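Local coordinates for protein HepC.19480.a.B1 (Helicobacter pylori, PDB 6MTZ) that is of unknown function but probably acts as a metal-dependent phosphoesterase of the DHH-DHHA1 type, at residues D18-A23 / R123-I128; I67-L72 / I98-H103; L268-G273 / V295-N300; F289-D294 / V301-N306. One frame throughout, in Å; residues are numbered along the deposited sequence.

Contact 1: D18-A23 / R123-I128; sequences DLDGYA and RCATKI
Asp20 OD1 is gripped twice by Thr126, at 2.7 Å by the backbone N and at 2.9 Å by OG1. The aspartate belongs to the HxDxDG sequence that opens a DHH-type domain, where such residues commonly contribute to the metal site. Its other oxygen, OD2, takes Ala125 N at 2.8 Å, so the carboxylate bridges two consecutive amides in the first turn of helix 125-136. Each carboxylate oxygen receives its amide on the syn lone pair, whereas the Thr126 hydroxyl meets OD1 nearly along the C-O axis. With CG anti to the backbone N (chi1 -163°), Asp20 reaches across from the start of helix 19-29, and its side chain and that of Thr126 run antiparallel past one another. The carboxylates of Asp71 and Asp159 are also close to Asp20 OD2, which gathers three acidic groups beside this helix start. Each helix also carries its own N-cap: Asp18 OD1 accepts from Gly21 N, and Cys124 SG accepts from Lys127 N at 3.3 Å. Beyond the carboxylate, Ala23 CB packs on the threonine, 3.1 Å from Thr126 OG1 and 3.8 Å from Thr126 CG2.

Contact 2: I67-L72 / I98-H103; sequences ILVSDL and IQLLDH
Leu100 leans on Val69 across two neighbouring strands of the five-stranded parallel sheet of the DHH-type domain. Its CB and CG come close to the carbonyl oxygen of Val69, CG being 3.7 Å from Val69 O. CG stands anti to the backbone N (chi1 -173°), and from there the two methyls part: CD1 meets Val69 CG1 at 3.7 Å, while CD2 approaches Leu72 O at 3.9 Å. The pair cross obliquely on the sheet face shared with Ile67 and Ile98. On the other face Leu68 and Leu101 touch through their CD1 methyls, and Leu101 also meets Ile128 of helix 125-136. Between the strands runs a parallel ladder, Gln99 N to Ile67 O, Val69 N to Gln99 O, Leu101 N to Val69 O and Asp71 N to Leu101 O. Leu101 O also receives a water that accepts from Leu72 N at 2.8 Å, which extends the link just past the strand end. There the chains bring together Asp71 and the first two residues of the Asp102-His103-His104 signature, probably part of a metal site as in relatives. Asp102 OD1 is hydrogen-bonded to His104 ND1 and sits 3.9 Å from Asp71 OD1. The Asp71 carboxylate and the His103 imidazole run alongside each other, their planes inclined by 21°, with Asp71 OD1 3.5 Å from His103 NE2.

Contact 3: L268-G273 / V295-N300; sequences LSYSMG and VNAKGN
Two backbone hydrogen bonds join Val295 to the end of strand 264-270: Val295 N donates to Ser269 O at 3.2 Å, and Ser271 N to Val295 O at 2.8 Å. The same carbonyl oxygen takes a CA-H...O contact from Tyr270, so Val295 O is held by two consecutive residues. Apolar contact is made by Leu268, whose CD1 rests 3.7 Å from Val295 CG2, and both side chains continue onto Ile348 of helix 341-353. The Tyr270 ring packs by van der Waals contact, chiefly on backbone atoms. Its chi1 of -178° sets CG anti to the backbone N, and the ring atoms then meet successive residues: CD1 comes to 3.1 Å from Val295 O, CE1 to 3.7 Å from Asn296 C, and the hydroxyl oxygen OH to 3.4 Å from Ala297 CB. Phe187 packs edge-to-face with this ring. The parallel pairing of Tyr270 with Val295 belongs to the beta-alpha-beta crossover of the C-terminal, DHHA1-like domain, in which helix 276-285 connects strands 264-270 and 291-295. Side-chain hydrogen bonds and turn bonds then shape what follows each strand. Ser271 OG donates to Tyr270 O and is also bonded to Asn185. Past Val295 the chain reverses in a type I turn, Asn296 to Gly299, closed by Gly299 N on Asn296 O at 3.0 Å and continued by Asn296 N on Asn300 O, the pattern of a type I turn with a G1 bulge. Asn296 OD1 also accepts from Asn300 N, just after the turn, at 3.0 Å, the donor lying above the carbonyl plane.

Contact 4: F289-D294 / V301-N306; sequences FDFYID and VSLRAN
The Phe291 ring and the Leu303 side chain run alongside each other, and Leu303 CD2 comes obliquely to 3.8 Å from Phe291 CD2. Val311 of helix 311-318 and Tyr261 of the edge strand also touch Phe291. The guanidinium of Arg304 folds back on its own strand: NH1 donates to Leu303 O at 2.8 Å, the acceptor lying in the guanidinium plane but the donor standing well above the carbonyl plane, while NE is bonded to Ser276. A third flat side chain, Tyr292, touches Met272 and, on helix 276-285, Leu278 and Ala279. These residues sit on the beta hairpin of strands 291-295 and 300-305 in the C-terminal, DHHA1-like domain, the two strands antiparallel at 166°. Four backbone bonds fasten it. Tyr292 and Arg304 exchange N-H and carbonyl in one hydrogen-bonded pair, Asp294 and Ser302 in the next, Ser302 N reaching Asp294 O at 2.9 Å. Ile293, in the non-hydrogen-bonded pair with Leu303, lies between these rungs on the Phe291 face, with CG1 anti to the backbone N (chi1 177°). That branch meets Val301 CG1 at 3.7 Å, and Ile293 CB meets Leu303 CD2 at 3.9 Å, so this one leucine methyl packs against both Phe291 and Ile293. On the other face Tyr292 and Asp294 direct their polar ends to Ser269 of the neighbouring strand, and Asp294 also accepts from the amides of Met272 and Gly273. Just beyond the paired strands a water donates to Asp290 O at 2.7 Å and accepts from Asn306 N.

Overall arrangement
From the N terminus, the chain leaves segment 18-23, and contact 1 closes about a hundred residues later at 123-128, joining helices 19-29 and 125-136. Contact 2 is nested inside that loop and ties neighbouring strands of the N-terminal parallel sheet; the two touch where Asp18 and Asp20 face Asp71, a cluster consistent with a metal site. Contacts 3 and 4 both come after contact 1 has closed, on the opposite side of the chain's centre, with the centres of contacts 1 and 3 about 29 Å apart. They cross each other: 289-294 falls within the loop of contact 3, and 295-300 links the hairpin strands of contact 4. Both tie neighbouring strands of the C-terminal mixed sheet.

Contact 1: D18-A23 / R123-I128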
loop_
_atom_site.group_PDB
_atom_site.type_symbol
_atom_site.label_atom_id
_atom_site.label_comp_id
_atom_site.label_asym_id
_atom_site.label_seq_id
_atom_site.Cartn_x
_atom_site.Cartn_y
_atom_site.Cartn_z
ATOM N N ASP A 18 1.106 -8.426 -2.604
ATOM C CA ASP A 18 0.029 -9.411 -2.697
ATOM C C ASP A 18 -0.151 -10.086 -1.328
ATOM O O ASP A 18 0.328 -9.580 -0.309
ATOM C CB ASP A 18 0.327 -10.395 -3.830
ATOM C CG ASP A 18 1.667 -11.081 -3.647
ATOM O OD1 ASP A 18 2.319 -10.856 -2.606
ATOM O OD2 ASP A 18 2.075 -11.847 -4.535
ATOM N N LEU A 19 -0.825 -11.237 -1.281
ATOM C CA LEU A 19 -1.069 -11.905 -0.002
ATOM C C LEU A 19 0.245 -12.289 0.686
ATOM O O LEU A 19 0.426 -12.053 1.884
ATOM C CB LEU A 19 -1.942 -13.149 -0.213
ATOM C CG LEU A 19 -2.036 -14.114 0.989
ATOM C CD1 LEU A 19 -2.745 -13.465 2.155
ATOM C CD2 LEU A 19 -2.748 -15.420 0.658
ATOM N N ASP A 20 1.159 -12.928 -0.051
ATOM C CA ASP A 20 2.466 -13.255 0.520
ATOM C C ASP A 20 3.156 -11.989 1.017
ATOM O O ASP A 20 3.677 -11.942 2.139
ATOM C CB ASP A 20 3.329 -13.984 -0.530
ATOM C CG ASP A 20 4.538 -14.728 0.077
ATOM O OD1 ASP A 20 4.644 -14.840 1.311
ATOM O OD2 ASP A 20 5.394 -15.216 -0.702
ATOM N N GLY A 21 3.122 -10.926 0.203
ATOM C CA GLY A 21 3.801 -9.698 0.581
ATOM C C GLY A 21 3.264 -9.071 1.856
ATOM O O GLY A 21 4.036 -8.601 2.696
ATOM N N TYR A 22 1.931 -9.021 2.010
ATOM C CA TYR A 22 1.389 -8.399 3.215
ATOM C C TYR A 22 1.432 -9.332 4.424
ATOM O O TYR A 22 1.594 -8.864 5.549
ATOM C CB TYR A 22 -0.050 -7.906 2.984
ATOM C CG TYR A 22 -0.123 -6.541 2.348
ATOM C CD1 TYR A 22 0.214 -5.402 3.064
ATOM C CD2 TYR A 22 -0.519 -6.386 1.028
ATOM C CE1 TYR A 22 0.160 -4.154 2.484
ATOM C CE2 TYR A 22 -0.577 -5.132 0.437
ATOM C CZ TYR A 22 -0.236 -4.025 1.167
ATOM O OH TYR A 22 -0.304 -2.778 0.582
ATOM N N ALA A 23 1.269 -10.639 4.219
ATOM C CA ALA A 23 1.407 -11.585 5.329
ATOM C C ALA A 23 2.795 -11.521 5.981
ATOM O O ALA A 23 2.925 -11.744 7.194
ATOM C CB ALA A 23 1.109 -12.997 4.823
ATOM N N ARG A 123 9.808 -22.129 -0.486
ATOM C CA ARG A 123 8.878 -21.626 0.517
ATOM C C ARG A 123 8.357 -20.271 0.074
ATOM O O ARG A 123 9.018 -19.550 -0.676
ATOM C CB ARG A 123 9.535 -21.474 1.902
ATOM C CG ARG A 123 9.727 -22.781 2.678
ATOM C CD ARG A 123 10.482 -22.533 3.972
ATOM N NE ARG A 123 11.878 -22.180 3.719
ATOM C CZ ARG A 123 12.671 -21.569 4.597
ATOM N NH1 ARG A 123 12.209 -21.227 5.791
ATOM N NH2 ARG A 123 13.929 -21.288 4.275
ATOM N N CYS A 124 7.170 -19.924 0.551
ATOM C CA CYS A 124 6.706 -18.570 0.336
ATOM C C CYS A 124 7.499 -17.628 1.232
ATOM O O CYS A 124 8.124 -18.043 2.218
ATOM C CB CYS A 124 5.208 -18.449 0.624
ATOM S SG CYS A 124 4.800 -18.462 2.397
ATOM N N ALA A 125 7.472 -16.342 0.877
ATOM C CA ALA A 125 8.226 -15.358 1.644
ATOM C C ALA A 125 7.730 -15.277 3.081
ATOM O O ALA A 125 8.535 -15.135 4.008
ATOM C CB ALA A 125 8.148 -13.992 0.967
ATOM N N THR A 126 6.409 -15.380 3.291
ATOM C CA THR A 126 5.880 -15.298 4.650
ATOM C C THR A 126 6.470 -16.379 5.554
ATOM O O THR A 126 6.826 -16.105 6.704
ATOM C CB THR A 126 4.355 -15.381 4.625
ATOM O OG1 THR A 126 3.844 -14.194 4.019
ATOM C CG2 THR A 126 3.802 -15.445 6.043
ATOM N N LYS A 127 6.612 -17.607 5.046
ATOM C CA LYS A 127 7.150 -18.671 5.883
ATOM C C LYS A 127 8.632 -18.450 6.159
ATOM O O LYS A 127 9.096 -18.665 7.284
ATOM C CB LYS A 127 6.913 -20.032 5.230
ATOM C CG LYS A 127 7.321 -21.220 6.118
ATOM C CD LYS A 127 6.614 -22.508 5.665
ATOM C CE LYS A 127 6.890 -23.677 6.633
ATOM N NZ LYS A 127 6.471 -24.991 6.048
ATOM N N ILE A 128 9.386 -18.003 5.150
ATOM C CA ILE A 128 10.785 -17.638 5.363
ATOM C C ILE A 128 10.902 -16.559 6.443
ATOM O O ILE A 128 11.706 -16.679 7.372
ATOM C CB ILE A 128 11.437 -17.179 4.044
ATOM C CG1 ILE A 128 11.378 -18.277 2.980
ATOM C CG2 ILE A 128 12.883 -16.760 4.290
ATOM C CD1 ILE A 128 11.818 -17.798 1.613
#

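Contact 2: I67-L72 / I98-H103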
loop_
_atom_site.group_PDB
_atom_site.type_symbol
_atom_site.label_atom_id
_atom_site.label_comp_id
_atom_site.label_asym_id
_atom_site.label_seq_id
_atom_site.Cartn_x
_atom_site.Cartn_y
_atom_site.Cartn_z
ATOM N N ILE A 67 16.957 -3.401 8.722
ATOM C CA ILE A 67 16.258 -3.268 7.453
ATOM C C ILE A 67 15.866 -4.664 6.992
ATOM O O ILE A 67 16.728 -5.523 6.772
ATOM C CB ILE A 67 17.127 -2.566 6.403
ATOM C CG1 ILE A 67 17.521 -1.176 6.884
ATOM C CG2 ILE A 67 16.378 -2.479 5.077
ATOM C CD1 ILE A 67 18.287 -0.370 5.830
ATOM N N LEU A 68 14.567 -4.896 6.864
ATOM C CA LEU A 68 14.023 -6.203 6.518
ATOM C C LEU A 68 13.273 -6.073 5.200
ATOM O O LEU A 68 12.375 -5.232 5.077
ATOM C CB LEU A 68 13.095 -6.717 7.625
ATOM C CG LEU A 68 12.495 -8.105 7.405
ATOM C CD1 LEU A 68 13.593 -9.176 7.457
ATOM C CD2 LEU A 68 11.375 -8.413 8.407
ATOM N N VAL A 69 13.650 -6.889 4.218
ATOM C CA VAL A 69 13.069 -6.855 2.880
ATOM C C VAL A 69 12.596 -8.262 2.541
ATOM O O VAL A 69 13.385 -9.211 2.585
ATOM C CB VAL A 69 14.077 -6.350 1.826
ATOM C CG1 VAL A 69 13.411 -6.201 0.455
ATOM C CG2 VAL A 69 14.713 -5.023 2.267
ATOM N N SER A 70 11.322 -8.393 2.183
ATOM C CA SER A 70 10.706 -9.697 1.979
ATOM C C SER A 70 9.889 -9.693 0.699
ATOM O O SER A 70 9.219 -8.702 0.389
ATOM C CB SER A 70 9.793 -10.086 3.158
ATOM O OG SER A 70 8.872 -9.041 3.430
ATOM N N ASP A 71 9.965 -10.806 -0.043
ATOM C CA ASP A 71 9.107 -11.092 -1.189
ATOM C C ASP A 71 9.387 -10.173 -2.371
ATOM O O ASP A 71 8.511 -9.942 -3.217
ATOM C CB ASP A 71 7.623 -11.016 -0.803
ATOM C CG ASP A 71 6.733 -11.774 -1.764
ATOM O OD1 ASP A 71 7.221 -12.765 -2.378
ATOM O OD2 ASP A 71 5.556 -11.366 -1.916
ATOM N N LEU A 72 10.587 -9.623 -2.432
ATOM C CA LEU A 72 11.002 -8.774 -3.536
ATOM C C LEU A 72 12.390 -9.212 -3.961
ATOM O O LEU A 72 13.209 -9.597 -3.117
ATOM C CB LEU A 72 11.019 -7.306 -3.122
ATOM C CG LEU A 72 9.688 -6.677 -2.708
ATOM C CD1 LEU A 72 9.952 -5.501 -1.789
ATOM C CD2 LEU A 72 8.886 -6.217 -3.923
ATOM N N ILE A 98 20.889 -5.752 7.926
ATOM C CA ILE A 98 20.007 -5.909 6.779
ATOM C C ILE A 98 19.805 -7.388 6.505
ATOM O O ILE A 98 20.762 -8.173 6.526
ATOM C CB ILE A 98 20.554 -5.194 5.529
ATOM C CG1 ILE A 98 19.741 -5.594 4.303
ATOM C CG2 ILE A 98 22.029 -5.498 5.309
ATOM C CD1 ILE A 98 20.284 -4.993 3.046
ATOM N N GLN A 99 18.560 -7.768 6.246
ATOM C CA GLN A 99 18.225 -9.138 5.882
ATOM C C GLN A 99 17.159 -9.112 4.797
ATOM O O GLN A 99 16.065 -8.575 5.010
ATOM C CB GLN A 99 17.735 -9.926 7.098
ATOM C CG GLN A 99 17.440 -11.384 6.811
ATOM C CD GLN A 99 18.679 -12.122 6.364
ATOM O OE1 GLN A 99 19.592 -12.349 7.158
ATOM N NE2 GLN A 99 18.728 -12.492 5.082
ATOM N N LEU A 100 17.479 -9.682 3.641
ATOM C CA LEU A 100 16.515 -9.858 2.562
ATOM C C LEU A 100 16.114 -11.324 2.510
ATOM O O LEU A 100 16.980 -12.206 2.509
ATOM C CB LEU A 100 17.083 -9.401 1.210
ATOM C CG LEU A 100 16.070 -9.386 0.040
ATOM C CD1 LEU A 100 16.262 -8.194 -0.889
ATOM C CD2 LEU A 100 16.083 -10.683 -0.780
ATOM N N LEU A 101 14.804 -11.574 2.470
ATOM C CA LEU A 101 14.227 -12.913 2.413
ATOM C C LEU A 101 13.315 -12.993 1.201
ATOM O O LEU A 101 12.379 -12.198 1.090
ATOM C CB LEU A 101 13.423 -13.220 3.679
ATOM C CG LEU A 101 14.211 -13.039 4.972
ATOM C CD1 LEU A 101 13.286 -13.114 6.172
ATOM C CD2 LEU A 101 15.360 -14.066 5.077
ATOM N N ASP A 102 13.559 -13.955 0.310
ATOM C CA ASP A 102 12.755 -14.040 -0.906
ATOM C C ASP A 102 12.843 -15.445 -1.490
ATOM O O ASP A 102 13.706 -16.246 -1.119
ATOM C CB ASP A 102 13.183 -12.995 -1.948
ATOM C CG ASP A 102 12.306 -13.029 -3.197
ATOM O OD1 ASP A 102 11.073 -13.095 -3.028
ATOM O OD2 ASP A 102 12.836 -13.039 -4.330
ATOM N N HIS A 103 11.943 -15.720 -2.445
ATOM C CA HIS A 103 11.815 -17.037 -3.049
ATOM C C HIS A 103 11.759 -17.015 -4.578
ATOM O O HIS A 103 11.411 -18.036 -5.181
ATOM C CB HIS A 103 10.570 -17.738 -2.491
ATOM C CG HIS A 103 9.276 -17.188 -3.006
ATOM N ND1 HIS A 103 8.720 -17.586 -4.204
ATOM C CD2 HIS A 103 8.418 -16.285 -2.477
ATOM C CE1 HIS A 103 7.583 -16.940 -4.395
ATOM N NE2 HIS A 103 7.375 -16.149 -3.360
HETATM O O HOH W 1 12.837 -9.727 -0.709
#

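Contact 3: L268-G273 / V295-N300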
loop_
_atom_site.group_PDB
_atom_site.type_symbol
_atom_site.label_atom_id
_atom_site.label_comp_id
_atom_site.label_asym_id
_atom_site.label_seq_id
_atom_site.Cartn_x
_atom_site.Cartn_y
_atom_site.Cartn_z
ATOM N N LEU A 268 -6.120 18.031 -5.070
ATOM C CA LEU A 268 -5.441 17.150 -6.015
ATOM C C LEU A 268 -5.097 15.828 -5.341
ATOM O O LEU A 268 -4.364 15.805 -4.342
ATOM C CB LEU A 268 -4.175 17.813 -6.556
ATOM C CG LEU A 268 -3.237 16.828 -7.247
ATOM C CD1 LEU A 268 -3.809 16.422 -8.576
ATOM C CD2 LEU A 268 -1.868 17.454 -7.421
ATOM N N SER A 269 -5.614 14.736 -5.890
ATOM C CA SER A 269 -5.241 13.392 -5.476
ATOM C C SER A 269 -4.529 12.697 -6.634
ATOM O O SER A 269 -4.443 13.234 -7.743
ATOM C CB SER A 269 -6.470 12.602 -5.024
ATOM O OG SER A 269 -7.280 12.253 -6.129
ATOM N N TYR A 270 -4.046 11.474 -6.384
ATOM C CA TYR A 270 -3.223 10.753 -7.354
ATOM C C TYR A 270 -3.541 9.272 -7.326
ATOM O O TYR A 270 -3.533 8.664 -6.253
ATOM C CB TYR A 270 -1.740 10.942 -7.061
ATOM C CG TYR A 270 -0.793 10.268 -8.027
ATOM C CD1 TYR A 270 -0.653 10.739 -9.327
ATOM C CD2 TYR A 270 0.014 9.204 -7.621
ATOM C CE1 TYR A 270 0.233 10.163 -10.213
ATOM C CE2 TYR A 270 0.921 8.609 -8.510
ATOM C CZ TYR A 270 1.020 9.093 -9.804
ATOM O OH TYR A 270 1.909 8.525 -10.697
ATOM N N SER A 271 -3.809 8.703 -8.505
ATOM C CA SER A 271 -4.125 7.290 -8.751
ATOM C C SER A 271 -5.490 6.858 -8.223
ATOM O O SER A 271 -5.776 5.652 -8.193
ATOM C CB SER A 271 -3.053 6.347 -8.185
ATOM O OG SER A 271 -3.194 6.184 -6.774
ATOM N N MET A 272 -6.369 7.782 -7.838
ATOM C CA MET A 272 -7.611 7.320 -7.207
ATOM C C MET A 272 -8.619 6.749 -8.198
ATOM O O MET A 272 -9.487 5.968 -7.788
ATOM C CB MET A 272 -8.225 8.447 -6.392
ATOM C CG MET A 272 -7.283 8.857 -5.268
ATOM S SD MET A 272 -8.082 9.617 -3.854
ATOM C CE MET A 272 -9.003 8.224 -3.183
ATOM N N GLY A 273 -8.537 7.112 -9.474
ATOM C CA GLY A 273 -9.281 6.399 -10.516
ATOM C C GLY A 273 -10.656 7.013 -10.773
ATOM O O GLY A 273 -10.751 8.128 -11.293
ATOM N N VAL A 295 -5.089 12.784 -10.879
ATOM C CA VAL A 295 -4.184 12.432 -11.967
ATOM C C VAL A 295 -3.688 11.013 -11.732
ATOM O O VAL A 295 -3.504 10.590 -10.586
ATOM C CB VAL A 295 -2.994 13.414 -12.054
ATOM C CG1 VAL A 295 -2.228 13.217 -13.357
ATOM C CG2 VAL A 295 -3.485 14.846 -11.916
ATOM N N ASN A 296 -3.472 10.269 -12.815
ATOM C CA ASN A 296 -2.846 8.956 -12.690
ATOM C C ASN A 296 -1.438 8.998 -13.288
ATOM O O ASN A 296 -0.972 10.033 -13.763
ATOM C CB ASN A 296 -3.719 7.855 -13.315
ATOM C CG ASN A 296 -3.850 7.963 -14.839
ATOM O OD1 ASN A 296 -3.089 8.671 -15.502
ATOM N ND2 ASN A 296 -4.827 7.231 -15.399
ATOM N N ALA A 297 -0.758 7.847 -13.250
ATOM C CA ALA A 297 0.646 7.769 -13.633
ATOM C C ALA A 297 0.868 8.002 -15.118
ATOM O O ALA A 297 1.999 8.282 -15.521
ATOM C CB ALA A 297 1.219 6.402 -13.242
ATOM N N LYS A 298 -0.170 7.875 -15.942
ATOM C CA LYS A 298 -0.041 8.157 -17.362
ATOM C C LYS A 298 -0.353 9.609 -17.691
ATOM O O LYS A 298 -0.313 9.982 -18.864
ATOM C CB LYS A 298 -0.947 7.225 -18.181
ATOM N N GLY A 299 -0.638 10.439 -16.686
ATOM C CA GLY A 299 -0.956 11.833 -16.927
ATOM C C GLY A 299 -2.413 12.131 -17.225
ATOM O O GLY A 299 -2.761 13.305 -17.405
ATOM N N ASN A 300 -3.279 11.119 -17.283
ATOM C CA ASN A 300 -4.689 11.372 -17.538
ATOM C C ASN A 300 -5.341 11.997 -16.311
ATOM O O ASN A 300 -5.004 11.666 -15.171
ATOM C CB ASN A 300 -5.411 10.084 -17.926
ATOM C CG ASN A 300 -5.027 9.602 -19.307
ATOM O OD1 ASN A 300 -4.477 8.510 -19.467
ATOM N ND2 ASN A 300 -5.312 10.416 -20.317
#

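Contact 4: F289-D294 / V301-N306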
loop_
_atom_site.group_PDB
_atom_site.type_symbol
_atom_site.label_atom_id
_atom_site.label_comp_id
_atom_site.label_asym_id
_atom_site.label_seq_id
_atom_site.Cartn_x
_atom_site.Cartn_y
_atom_site.Cartn_z
ATOM N N PHE A 289 -13.789 24.169 -1.164
ATOM C CA PHE A 289 -13.147 23.771 -2.407
ATOM C C PHE A 289 -14.122 23.907 -3.569
ATOM O O PHE A 289 -15.318 23.629 -3.431
ATOM C CB PHE A 289 -12.626 22.336 -2.308
ATOM C CG PHE A 289 -11.364 22.211 -1.496
ATOM C CD1 PHE A 289 -11.421 22.096 -0.116
ATOM C CD2 PHE A 289 -10.117 22.233 -2.114
ATOM C CE1 PHE A 289 -10.263 21.989 0.633
ATOM C CE2 PHE A 289 -8.960 22.123 -1.377
ATOM C CZ PHE A 289 -9.030 21.998 -0.002
ATOM N N ASP A 290 -13.601 24.358 -4.707
ATOM C CA ASP A 290 -14.381 24.543 -5.924
ATOM C C ASP A 290 -14.305 23.373 -6.886
ATOM O O ASP A 290 -15.253 23.158 -7.648
ATOM C CB ASP A 290 -13.910 25.792 -6.653
ATOM C CG ASP A 290 -13.970 26.995 -5.773
ATOM O OD1 ASP A 290 -15.090 27.319 -5.327
ATOM O OD2 ASP A 290 -12.903 27.573 -5.484
ATOM N N PHE A 291 -13.201 22.627 -6.903
ATOM C CA PHE A 291 -13.129 21.480 -7.789
ATOM C C PHE A 291 -12.242 20.420 -7.175
ATOM O O PHE A 291 -11.517 20.650 -6.204
ATOM C CB PHE A 291 -12.636 21.867 -9.188
ATOM C CG PHE A 291 -11.235 22.391 -9.222
ATOM C CD1 PHE A 291 -10.965 23.714 -8.885
ATOM C CD2 PHE A 291 -10.184 21.567 -9.614
ATOM C CE1 PHE A 291 -9.665 24.214 -8.930
ATOM C CE2 PHE A 291 -8.875 22.045 -9.657
ATOM C CZ PHE A 291 -8.611 23.372 -9.315
ATOM N N TYR A 292 -12.329 19.239 -7.760
ATOM C CA TYR A 292 -11.529 18.098 -7.377
ATOM C C TYR A 292 -10.804 17.636 -8.627
ATOM O O TYR A 292 -11.381 17.641 -9.719
ATOM C CB TYR A 292 -12.418 16.985 -6.786
ATOM C CG TYR A 292 -11.647 15.857 -6.148
ATOM C CD1 TYR A 292 -11.050 14.880 -6.925
ATOM C CD2 TYR A 292 -11.510 15.774 -4.767
ATOM C CE1 TYR A 292 -10.332 13.851 -6.353
ATOM C CE2 TYR A 292 -10.790 14.751 -4.186
ATOM C CZ TYR A 292 -10.206 13.790 -4.989
ATOM O OH TYR A 292 -9.484 12.764 -4.438
ATOM N N ILE A 293 -9.530 17.279 -8.482
ATOM C CA ILE A 293 -8.739 16.848 -9.625
ATOM C C ILE A 293 -7.901 15.646 -9.206
ATOM O O ILE A 293 -7.237 15.673 -8.166
ATOM C CB ILE A 293 -7.872 17.998 -10.177
ATOM C CG1 ILE A 293 -6.998 17.521 -11.339
ATOM C CG2 ILE A 293 -7.023 18.651 -9.072
ATOM C CD1 ILE A 293 -6.282 18.652 -12.062
ATOM N N ASP A 294 -7.984 14.571 -9.987
ATOM C CA ASP A 294 -7.174 13.376 -9.800
ATOM C C ASP A 294 -6.360 13.131 -11.064
ATOM O O ASP A 294 -6.869 13.275 -12.181
ATOM C CB ASP A 294 -8.048 12.152 -9.485
ATOM C CG ASP A 294 -7.236 10.907 -9.186
ATOM O OD1 ASP A 294 -6.669 10.798 -8.074
ATOM O OD2 ASP A 294 -7.177 10.029 -10.066
ATOM N N VAL A 301 -6.282 12.907 -16.556
ATOM C CA VAL A 301 -6.844 13.775 -15.527
ATOM C C VAL A 301 -8.355 13.587 -15.485
ATOM O O VAL A 301 -9.009 13.532 -16.530
ATOM C CB VAL A 301 -6.497 15.257 -15.793
ATOM C CG1 VAL A 301 -7.149 16.164 -14.741
ATOM C CG2 VAL A 301 -4.993 15.453 -15.815
ATOM N N SER A 302 -8.905 13.508 -14.275
ATOM C CA SER A 302 -10.344 13.544 -14.036
ATOM C C SER A 302 -10.666 14.753 -13.172
ATOM O O SER A 302 -10.029 14.960 -12.132
ATOM C CB SER A 302 -10.830 12.268 -13.341
ATOM O OG SER A 302 -10.559 11.127 -14.132
ATOM N N LEU A 303 -11.648 15.546 -13.594
ATOM C CA LEU A 303 -12.061 16.721 -12.844
ATOM C C LEU A 303 -13.542 16.625 -12.515
ATOM O O LEU A 303 -14.338 16.131 -13.316
ATOM C CB LEU A 303 -11.772 18.021 -13.616
ATOM C CG LEU A 303 -10.300 18.458 -13.698
ATOM C CD1 LEU A 303 -9.899 18.629 -15.142
ATOM C CD2 LEU A 303 -10.039 19.753 -12.917
ATOM N N ARG A 304 -13.895 17.065 -11.313
ATOM C CA ARG A 304 -15.281 17.134 -10.882
ATOM C C ARG A 304 -15.476 18.465 -10.184
ATOM O O ARG A 304 -14.530 19.027 -9.616
ATOM C CB ARG A 304 -15.660 15.991 -9.923
ATOM C CG ARG A 304 -15.556 14.598 -10.511
ATOM C CD ARG A 304 -16.658 14.319 -11.531
ATOM N NE ARG A 304 -16.563 12.945 -12.013
ATOM C CZ ARG A 304 -15.630 12.514 -12.862
ATOM N NH1 ARG A 304 -14.713 13.345 -13.346
ATOM N NH2 ARG A 304 -15.612 11.241 -13.230
ATOM N N ALA A 305 -16.710 18.964 -10.233
ATOM C CA ALA A 305 -17.096 20.163 -9.505
ATOM C C ALA A 305 -18.514 20.002 -8.966
ATOM O O ALA A 305 -19.210 19.020 -9.243
ATOM C CB ALA A 305 -16.988 21.410 -10.386
ATOM N N ASN A 306 -18.938 20.984 -8.175
ATOM C CA ASN A 306 -20.265 20.983 -7.573
ATOM C C ASN A 306 -20.989 22.286 -7.894
ATOM O O ASN A 306 -21.756 22.800 -7.077
ATOM C CB ASN A 306 -20.177 20.754 -6.062
ATOM C CG ASN A 306 -21.508 20.348 -5.445
ATOM O OD1 ASN A 306 -22.455 19.996 -6.150
ATOM N ND2 ASN A 306 -21.584 20.402 -4.119
HETATM O O HOH W 2 -17.898 23.143 -7.171
#